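Local coordinates for 2,3-dehydroadipyl-CoA hydratase (Escherichia coli, PDB 4FZW), which catalyses the reversible hydration of 2,3-dehydroadipyl-CoA to 3-hydroxyadipyl-CoA in the breakdown of phenylacetate, at residues B[149-152]-B[153-157]; B[180-183]-B[184-187]. All blocks are in the same frame, centred on the assembly; numbering follows the deposited sequence.

Contact 1 (B[149-152]-B[153-157]); sequences RSVG and KSLAS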
loop_
_atom_site.group_PDB
_atom_site.type_symbol
_atom_site.label_atom_id
_atom_site.label_comp_id
_atom_site.label_asym_id
_atom_site.label_seq_id
_atom_site.Cartn_x
_atom_site.Cartn_y
_atom_site.Cartn_z
ATOM N N ARG B 149 -9.421 3.454 -12.252
ATOM C CA ARG B 149 -9.579 4.183 -11.000
ATOM C C ARG B 149 -10.791 5.116 -11.009
ATOM O O ARG B 149 -11.302 5.485 -9.953
ATOM C CB ARG B 149 -8.271 4.925 -10.619
ATOM C CG ARG B 149 -7.259 4.000 -9.951
ATOM C CD ARG B 149 -5.950 4.710 -9.588
ATOM N NE ARG B 149 -5.064 3.853 -8.797
ATOM C CZ ARG B 149 -4.276 2.905 -9.305
ATOM N NH1 ARG B 149 -4.246 2.683 -10.614
ATOM N NH2 ARG B 149 -3.513 2.173 -8.503
ATOM N N SER B 150 -11.270 5.490 -12.190
ATOM C CA SER B 150 -12.388 6.432 -12.249
ATOM C C SER B 150 -13.654 5.913 -12.936
ATOM O O SER B 150 -14.672 6.548 -12.829
ATOM C CB SER B 150 -11.956 7.759 -12.878
ATOM O OG SER B 150 -11.697 7.616 -14.261
ATOM N N VAL B 151 -13.594 4.776 -13.629
ATOM C CA VAL B 151 -14.798 4.207 -14.260
ATOM C C VAL B 151 -15.099 2.736 -13.921
ATOM O O VAL B 151 -16.032 2.155 -14.467
ATOM C CB VAL B 151 -14.803 4.385 -15.804
ATOM C CG1 VAL B 151 -14.295 5.756 -16.180
ATOM C CG2 VAL B 151 -14.028 3.285 -16.500
ATOM N N GLY B 152 -14.319 2.137 -13.022
ATOM C CA GLY B 152 -14.594 0.775 -12.586
ATOM C C GLY B 152 -13.986 -0.289 -13.485
ATOM O O GLY B 152 -13.600 -0.012 -14.627
ATOM N N LYS B 153 -13.914 -1.521 -12.992
ATOM C CA LYS B 153 -13.201 -2.575 -13.711
ATOM C C LYS B 153 -13.852 -3.017 -15.023
ATOM O O LYS B 153 -13.169 -3.389 -15.979
ATOM C CB LYS B 153 -12.956 -3.798 -12.805
ATOM C CG LYS B 153 -11.644 -4.481 -13.146
ATOM C CD LYS B 153 -11.771 -5.981 -13.137
ATOM C CE LYS B 153 -12.567 -6.422 -11.938
ATOM N NZ LYS B 153 -12.640 -7.893 -11.806
ATOM N N SER B 154 -15.171 -2.975 -15.072
ATOM C CA SER B 154 -15.850 -3.516 -16.228
ATOM C C SER B 154 -15.634 -2.644 -17.444
ATOM O O SER B 154 -15.141 -3.116 -18.466
ATOM C CB SER B 154 -17.331 -3.770 -15.949
ATOM O OG SER B 154 -17.775 -4.838 -16.775
ATOM N N LEU B 155 -15.958 -1.363 -17.324
ATOM C CA LEU B 155 -15.799 -0.444 -18.449
ATOM C C LEU B 155 -14.338 -0.282 -18.883
ATOM O O LEU B 155 -14.041 -0.386 -20.056
ATOM C CB LEU B 155 -16.422 0.917 -18.140
ATOM C CG LEU B 155 -16.427 1.837 -19.370
ATOM C CD1 LEU B 155 -17.129 1.160 -20.562
ATOM C CD2 LEU B 155 -17.070 3.203 -19.055
ATOM N N ALA B 156 -13.454 -0.011 -17.930
ATOM C CA ALA B 156 -12.001 0.009 -18.156
ATOM C C ALA B 156 -11.449 -1.221 -18.858
ATOM O O ALA B 156 -10.698 -1.091 -19.818
ATOM C CB ALA B 156 -11.237 0.243 -16.828
ATOM N N SER B 157 -11.793 -2.415 -18.389
ATOM C CA SER B 157 -11.213 -3.611 -19.011
ATOM C C SER B 157 -11.732 -3.772 -20.443
ATOM O O SER B 157 -11.003 -4.135 -21.365
ATOM C CB SER B 157 -11.497 -4.858 -18.185
ATOM O OG SER B 157 -10.995 -4.721 -16.869
HETATM O O HOH W 1 -16.922 -0.460 -14.751
#
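With chi1 at -41°, Val-151 sets CG2 between its own backbone N and carbonyl carbon, and Leu-155 swings CG away from its N (chi1 -173°); the two side chains then meet at a slant, Val-151 CG2 lying 3.7 Å from Leu-155 CB. The same methyl, Val-151 CG2, sits 3.6 Å from Ala-156 N and therefore lies against the backbone as well as the side chains of the next turn. Gly-152, at phi 86°, breaks the regular course of helix 146-162, and the amides of Lys-153 and Ser-154 lose their bonds to the preceding turn. Water 1 bridges the kink: it donates to Val-151 O at 2.8 Å and accepts from Leu-155 N at 2.9 Å. Ala-156 N makes only a weak bond, 3.3 Å long, to Gly-152 O. One residue on, Lys-153 O takes both Ser-157 N and, at 2.7 Å, Ser-157 OG. Lys-153 NZ bonds to Leu-115 O and Cys-117 O, and Ser-154 OG to Val-120 N and Ser-178 OG, all four of a neighbouring subunit. Apolar contact, one water and a weak amide bond thus span the break, while Lys-153 and Ser-154 serve the subunit interface.

Contact 2 (B[180-183]-B[184-187]); sequences VFPS and DLTL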
loop_
_atom_site.group_PDB
_atom_site.type_symbol
_atom_site.label_atom_id
_atom_site.label_comp_id
_atom_site.label_asym_id
_atom_site.label_seq_id
_atom_site.Cartn_x
_atom_site.Cartn_y
_atom_site.Cartn_z
ATOM N N VAL B 180 -20.373 17.810 -19.854
ATOM C CA VAL B 180 -20.589 17.658 -21.287
ATOM C C VAL B 180 -21.319 18.901 -21.834
ATOM O O VAL B 180 -22.429 19.225 -21.399
ATOM C CB VAL B 180 -21.439 16.416 -21.607
ATOM C CG1 VAL B 180 -21.833 16.390 -23.113
ATOM C CG2 VAL B 180 -20.724 15.162 -21.218
ATOM N N PHE B 181 -20.704 19.592 -22.792
ATOM C CA PHE B 181 -21.297 20.805 -23.343
ATOM C C PHE B 181 -21.395 20.690 -24.849
ATOM O O PHE B 181 -20.752 19.815 -25.449
ATOM C CB PHE B 181 -20.475 22.059 -23.002
ATOM C CG PHE B 181 -20.345 22.335 -21.533
ATOM C CD1 PHE B 181 -21.463 22.618 -20.764
ATOM C CD2 PHE B 181 -19.092 22.336 -20.923
ATOM C CE1 PHE B 181 -21.331 22.881 -19.398
ATOM C CE2 PHE B 181 -18.957 22.600 -19.582
ATOM C CZ PHE B 181 -20.069 22.872 -18.814
ATOM N N PRO B 182 -22.222 21.565 -25.462
ATOM C CA PRO B 182 -22.180 21.772 -26.916
ATOM C C PRO B 182 -20.760 22.088 -27.365
ATOM O O PRO B 182 -20.102 22.980 -26.844
ATOM C CB PRO B 182 -23.123 22.974 -27.138
ATOM C CG PRO B 182 -24.113 22.858 -26.059
ATOM C CD PRO B 182 -23.387 22.235 -24.850
ATOM N N SER B 183 -20.319 21.334 -28.358
ATOM C CA SER B 183 -19.016 21.484 -28.982
ATOM C C SER B 183 -18.495 22.915 -29.146
ATOM O O SER B 183 -17.306 23.176 -28.967
ATOM C CB SER B 183 -19.028 20.779 -30.334
ATOM O OG SER B 183 -19.464 19.440 -30.157
ATOM N N ASP B 184 -19.369 23.841 -29.507
ATOM C CA ASP B 184 -18.943 25.204 -29.768
ATOM C C ASP B 184 -18.757 25.965 -28.467
ATOM O O ASP B 184 -18.260 27.094 -28.477
ATOM C CB ASP B 184 -19.942 25.913 -30.682
ATOM C CG ASP B 184 -20.098 25.218 -32.034
ATOM O OD1 ASP B 184 -19.142 24.548 -32.483
ATOM O OD2 ASP B 184 -21.182 25.344 -32.641
ATOM N N LEU B 185 -19.125 25.330 -27.348
ATOM C CA LEU B 185 -19.014 25.953 -26.021
ATOM C C LEU B 185 -18.021 25.296 -25.039
ATOM O O LEU B 185 -17.721 25.844 -23.980
ATOM C CB LEU B 185 -20.390 26.015 -25.382
ATOM C CG LEU B 185 -21.248 27.027 -26.115
ATOM C CD1 LEU B 185 -22.718 26.837 -25.754
ATOM C CD2 LEU B 185 -20.729 28.421 -25.788
ATOM N N THR B 186 -17.542 24.114 -25.412
ATOM C CA THR B 186 -16.708 23.295 -24.563
ATOM C C THR B 186 -15.523 24.074 -24.011
ATOM O O THR B 186 -15.379 24.207 -22.803
ATOM C CB THR B 186 -16.120 22.104 -25.315
ATOM O OG1 THR B 186 -17.108 21.523 -26.179
ATOM C CG2 THR B 186 -15.561 21.062 -24.296
ATOM N N LEU B 187 -14.685 24.578 -24.914
ATOM C CA LEU B 187 -13.474 25.319 -24.585
ATOM C C LEU B 187 -13.828 26.535 -23.751
ATOM O O LEU B 187 -13.252 26.770 -22.692
ATOM C CB LEU B 187 -12.759 25.741 -25.881
ATOM C CG LEU B 187 -11.498 26.590 -25.751
ATOM C CD1 LEU B 187 -10.603 26.007 -24.627
ATOM C CD2 LEU B 187 -10.769 26.685 -27.092
#
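Pro-182 O is the acceptor on which Leu-185 and Thr-186 converge. Leu-185 N bonds to Pro-182 O at 2.6 Å with an N-H...O angle of 155°, although it comes from above the carbonyl plane, 36° out of it. Thr-186 N adds a weak second bond at 3.1 Å to Pro-182 O. The leucine side chain follows its amide round the turn: Leu-185 CB lies 3.4 Å from Pro-182 O, and Leu-185 CD1 reaches the proline ring at Pro-182 CB, 4.1 Å away, the one apolar touch between side chains here. Pro-182 and Leu-185 each pack against an acidic side chain of another protein's chain. Here the polypeptide leaves strand 180-181, the last in the order of the six-stranded sheet of this crotonase-like fold, and turns tightly into helix 186-197. The strand end is tied to its neighbour by backbone hydrogen bonds between Phe-181 and Ala-122, and the Phe-181 ring lies obliquely beside Thr-186 CA and meets Tyr-189 of the following helix edge-to-face. Thr-186 holds OG1 beside its own backbone N (chi1 -41°), which brings Thr-186 OG1 to 3.2 Å from Ser-183 O and 3.4 Å from Ser-183 CA. The hydrogen-bonding partner of that hydroxyl is Asn-103 OD1, while Asn-103 ND2 makes a weak bond to Ser-183 O. One amide side chain therefore serves two polar atoms of the turn, its oxygen on the threonine and its nitrogen on the serine carbonyl. Asp-184 N lies 2.9 Å from Pro-182 O, but at too poor an angle to bond. Asp-184 itself is exposed and rests against an apolar side chain of the other protein.

In the fold
Contact 1 is buried within a single helix, 146-162, whereas contact 2 is only partly buried and joins two elements, strand 180-181 and helix 186-197. They follow one another along the chain, their centres 25 Å apart and their nearest atoms about 12 Å apart, without touching. Contact 1 is a departure from regular helical bonding, with apolar side chains meeting across it; contact 2 is a turn between strand and helix, and there backbone polar atoms carry more of the contact than side chains do. Their surroundings differ too. Segment 153-157 faces another copy of this enzyme through hydrogen bonds, whereas the turn at 182-185 packs against a different protein.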